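Local coordinates for NAD-dependent deacetylase 2 (Archaeoglobus fulgidus, PDB 1S7G), which catalyses NAD-dependent deacetylation of acetyl-lysine in proteins, including the archaeal chromatin protein Alba, whose DNA binding is strengthened as a result, at the interface of chains A and B and the interface of chains A and C. Coordinates in Å, arbitrary orientation; residue numbers count along the deposited sequence, not the author numbering. Chains: chain A/B/C, NAD-dependent deacetylase 2.

Contact 1: the interface of chains A and B. Residues chain A 74-75, 136, 139-140; chain B 71, 74-75, 143.
A:Phe75 of this sirtuin presents one face of its ring to B:Asn143, whose CB stands 3.4 Å from the ring centroid as a CH-pi contact. The B:Asn143 amide stacks over the same face, its plane tilted 19° from the ring. At the rim of A:Phe75, CE2 meets the B:Leu74 methyl CD2 at 3.4 Å. B:Phe75 approaches from the opposite side, beyond the rim, with its CE1 4.0 Å from A:Phe75 CD2. The second ring, B:Phe75, has CB of B:Leu74 on one face; at its rim, CE1 faces the backbone oxygen of A:Leu74 and CZ comes tip to tip with CG1 of A:Val139. Residues 136 to 143 lie between the two zinc-binding cysteine pairs, and this module meets the partner's 71-75 loop with different residues each way: B:Asn143 in one direction, A:Ser136, A:Val139 and A:Glu140 in the other. An alanine in place of A:Phe75 would probably open a gap between the chains, leaving the B:Asn143 amide without its stacking surface and B:Leu74 CD2 without its aromatic mate.

The two B:Leu74 methyls divide the work: as CD2 touches the ring, CD1 packs against A:Val139 CG2 at a tight 3.5 Å and also touches the backbone oxygen of A:Ser136. Beside this apolar patch, A:Glu140 and B:Lys71 reach toward each other tip to tip. The ammonium NZ of B:Lys71 lies 3.0 Å from carboxylate OE2 of A:Glu140, a salt bridge with a weak hydrogen bond, and 3.2 Å from A:Glu140 OE1. B:Lys71 starts with CG wedged between its backbone N and carbonyl carbon (chi1 62°), then runs fully extended to the carboxylate.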
# COMPACT_ATOMS: atom_id res chain seq x y z
N LEU A 74 0.77 -15.21 -23.87
CA LEU A 74 2.06 -14.91 -23.25
C LEU A 74 2.48 -13.47 -23.56
O LEU A 74 3.25 -12.87 -22.82
CB LEU A 74 3.14 -15.87 -23.74
CG LEU A 74 2.97 -17.34 -23.33
CD1 LEU A 74 3.97 -18.21 -24.08
CD2 LEU A 74 3.16 -17.46 -21.82
N PHE A 75 1.96 -12.93 -24.66
CA PHE A 75 2.32 -11.57 -25.02
C PHE A 75 1.14 -10.61 -24.94
O PHE A 75 1.10 -9.60 -25.64
CB PHE A 75 2.95 -11.53 -26.42
CG PHE A 75 4.20 -12.34 -26.52
CD1 PHE A 75 4.15 -13.70 -26.80
CD2 PHE A 75 5.44 -11.76 -26.27
CE1 PHE A 75 5.31 -14.47 -26.85
CE2 PHE A 75 6.61 -12.52 -26.31
CZ PHE A 75 6.54 -13.87 -26.60
N SER A 136 11.51 -12.49 -19.74
CA SER A 136 11.72 -12.18 -21.15
C SER A 136 12.82 -13.03 -21.78
O SER A 136 12.89 -13.16 -23.00
CB SER A 136 12.05 -10.70 -21.33
OG SER A 136 13.27 -10.35 -20.70
N VAL A 139 10.58 -16.62 -22.34
CA VAL A 139 9.28 -16.63 -23.01
C VAL A 139 9.20 -17.38 -24.32
O VAL A 139 8.42 -18.32 -24.47
CB VAL A 139 8.74 -15.20 -23.25
CG1 VAL A 139 7.61 -14.92 -22.30
CG2 VAL A 139 9.85 -14.19 -23.09
N GLU A 140 10.02 -16.97 -25.28
CA GLU A 140 10.02 -17.60 -26.59
C GLU A 140 10.44 -19.07 -26.59
O GLU A 140 9.82 -19.89 -27.27
CB GLU A 140 10.88 -16.77 -27.55
CG GLU A 140 10.34 -15.35 -27.70
CD GLU A 140 11.12 -14.51 -28.69
OE1 GLU A 140 11.27 -14.94 -29.86
OE2 GLU A 140 11.58 -13.42 -28.29
N LYS B 71 12.02 -6.51 -34.15
CA LYS B 71 11.03 -6.22 -33.11
C LYS B 71 11.53 -5.44 -31.90
O LYS B 71 10.74 -4.76 -31.24
CB LYS B 71 10.31 -7.50 -32.66
CG LYS B 71 11.18 -8.57 -32.03
CD LYS B 71 10.31 -9.79 -31.70
CE LYS B 71 11.11 -10.92 -31.06
NZ LYS B 71 10.24 -12.06 -30.62
N LEU B 74 10.83 -7.06 -25.73
CA LEU B 74 9.57 -7.67 -25.33
C LEU B 74 8.84 -6.89 -24.24
O LEU B 74 9.47 -6.26 -23.39
CB LEU B 74 9.80 -9.11 -24.84
CG LEU B 74 10.25 -10.14 -25.88
CD1 LEU B 74 10.52 -11.46 -25.18
CD2 LEU B 74 9.17 -10.31 -26.95
N PHE B 75 7.51 -6.95 -24.28
CA PHE B 75 6.67 -6.28 -23.30
C PHE B 75 6.96 -4.78 -23.26
O PHE B 75 6.82 -4.14 -22.21
CB PHE B 75 6.87 -6.89 -21.91
CG PHE B 75 6.87 -8.39 -21.91
CD1 PHE B 75 5.82 -9.10 -22.51
CD2 PHE B 75 7.90 -9.10 -21.32
CE1 PHE B 75 5.81 -10.49 -22.51
CE2 PHE B 75 7.90 -10.49 -21.32
CZ PHE B 75 6.85 -11.19 -21.92
N ASN B 143 4.92 -12.59 -32.17
CA ASN B 143 6.00 -12.90 -31.24
C ASN B 143 6.36 -14.39 -31.17
O ASN B 143 7.42 -14.74 -30.67
CB ASN B 143 5.65 -12.35 -29.86
CG ASN B 143 5.79 -10.84 -29.80
OD1 ASN B 143 6.89 -10.31 -30.01
ND2 ASN B 143 4.69 -10.15 -29.54

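Contact 2: the interface of chains A and C. Residues chain A 172; chain C 159, 161-163, 167-170.
A:Arg172, near the start of helix 171-183, pushes its side chain into a pocket formed by the C:Lys159 to C:Pro170 stretch of a neighbouring sirtuin. The pocket lies close to C:His118, the predicted proton acceptor, and the arginine may therefore occupy part of the channel that admits the acetyl-lysine side chain. The chain bends at chi3 (72°), which turns the guanidinium away from the line of the aliphatic stem.

The charged contacts are loose. NH1 of A:Arg172 is 3.6 Å from carboxylate OE1 of C:Glu167, a long salt bridge in which the oxygen lies at the guanidinium edge, in its plane, although the two flat groups are turned 65° from each other. C:Lys159 NZ reaches the same oxygen through a salt bridge and a weak hydrogen bond of 3.3 Å to C:Glu167 OE1. One carboxylate oxygen is thus shared by two cationic groups, and its charge probably eases the like-charge approach of A:Arg172 NH2 to C:Lys159 NZ, which are 3.8 Å apart.

Backbone carbonyls supply further polar surroundings. NH1 of A:Arg172 gives a weak, in-plane hydrogen bond of 3.5 Å to the C:Pro168 carbonyl O. The C:Val162 carbonyl O lies 3.6 Å from A:Arg172 NH2, but is displaced well out of the guanidinium plane.

Apolar packing lines the stem: CD of A:Arg172 runs alongside the C:Pro170 ring, 3.8 Å from its CG, both side chains pointing the same way. At the tip, the C:Val163 CG2 methyl sits over the guanidinium face, above NH1, on the same side as the C:Val162 oxygen.

Within chain C, a bend at the end of the C:Lys159 chain brings NZ to a 3.0 Å hydrogen bond with C:Val162 O, in the carbonyl plane and at a C=O...N angle of 158°.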
# COMPACT_ATOMS: atom_id res chain seq x y z
N ARG A 172 4.78 -9.13 3.63
CA ARG A 172 4.92 -7.68 3.62
C ARG A 172 3.99 -7.01 2.61
O ARG A 172 3.53 -5.89 2.84
CB ARG A 172 6.37 -7.28 3.37
CG ARG A 172 7.28 -7.63 4.55
CD ARG A 172 8.74 -7.26 4.31
NE ARG A 172 8.98 -5.82 4.36
CZ ARG A 172 8.91 -5.07 5.45
NH1 ARG A 172 8.59 -5.62 6.63
NH2 ARG A 172 9.16 -3.77 5.38
N LYS C 159 9.04 5.82 6.02
CA LYS C 159 9.54 4.61 6.65
C LYS C 159 10.55 3.81 5.84
O LYS C 159 10.30 3.45 4.69
CB LYS C 159 8.37 3.70 7.02
CG LYS C 159 8.78 2.39 7.67
CD LYS C 159 7.60 1.44 7.77
CE LYS C 159 8.02 0.10 8.34
NZ LYS C 159 8.98 -0.61 7.46
N ARG C 161 12.60 0.61 4.55
CA ARG C 161 12.10 -0.74 4.29
C ARG C 161 12.78 -1.83 5.09
O ARG C 161 13.34 -2.77 4.54
CB ARG C 161 12.21 -1.10 2.81
CG ARG C 161 11.21 -0.40 1.94
CD ARG C 161 11.35 -0.81 0.49
NE ARG C 161 10.47 -0.00 -0.34
CZ ARG C 161 10.53 0.07 -1.66
NH1 ARG C 161 11.44 -0.63 -2.33
NH2 ARG C 161 9.69 0.85 -2.32
N VAL C 162 12.72 -1.70 6.41
CA VAL C 162 13.32 -2.68 7.28
C VAL C 162 12.18 -3.24 8.11
O VAL C 162 11.11 -2.63 8.18
CB VAL C 162 14.36 -2.03 8.23
CG1 VAL C 162 15.33 -1.15 7.43
CG2 VAL C 162 13.66 -1.22 9.31
N VAL C 163 12.40 -4.40 8.71
CA VAL C 163 11.37 -5.00 9.54
C VAL C 163 11.41 -4.39 10.94
O VAL C 163 12.40 -4.53 11.66
CB VAL C 163 11.58 -6.52 9.65
CG1 VAL C 163 10.46 -7.15 10.48
CG2 VAL C 163 11.64 -7.13 8.24
N GLU C 167 6.03 -6.35 12.62
CA GLU C 167 5.85 -6.57 11.19
C GLU C 167 6.40 -7.96 10.84
O GLU C 167 7.23 -8.50 11.56
CB GLU C 167 6.61 -5.52 10.36
CG GLU C 167 6.33 -4.06 10.72
CD GLU C 167 6.91 -3.06 9.70
OE1 GLU C 167 8.06 -3.26 9.24
OE2 GLU C 167 6.22 -2.07 9.37
N PRO C 168 5.93 -8.55 9.73
CA PRO C 168 6.43 -9.88 9.35
C PRO C 168 7.77 -9.78 8.60
O PRO C 168 8.20 -8.68 8.23
CB PRO C 168 5.30 -10.43 8.48
CG PRO C 168 4.79 -9.19 7.80
CD PRO C 168 4.76 -8.17 8.92
N LEU C 169 8.42 -10.93 8.39
CA LEU C 169 9.70 -10.96 7.68
C LEU C 169 9.45 -11.13 6.19
O LEU C 169 8.38 -11.57 5.78
CB LEU C 169 10.54 -12.15 8.17
CG LEU C 169 10.93 -12.35 9.64
CD1 LEU C 169 11.89 -11.26 10.07
CD2 LEU C 169 9.67 -12.37 10.53
N PRO C 170 10.43 -10.77 5.34
CA PRO C 170 10.27 -10.91 3.89
C PRO C 170 10.28 -12.40 3.55
O PRO C 170 11.34 -13.05 3.62
CB PRO C 170 11.51 -10.20 3.33
CG PRO C 170 11.92 -9.26 4.45
CD PRO C 170 11.69 -10.09 5.68

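The centres of contact 1 and contact 2 are about 33 Å apart and have no residues in common, so these two patches of chain A lie apart. Contact 1 uses the 71-75 loop and helix 139-143, with its centre about 20 Å from A:His118. Contact 2 uses helix 171-183 of chain A and has its centre about 6 Å from C:His118. Contact 1, farther from A:His118, may be only a packing contact or may help hold subunits together, whereas contact 2 could also obstruct the active site of the neighbour. The deposited assembly has five copies of the protein.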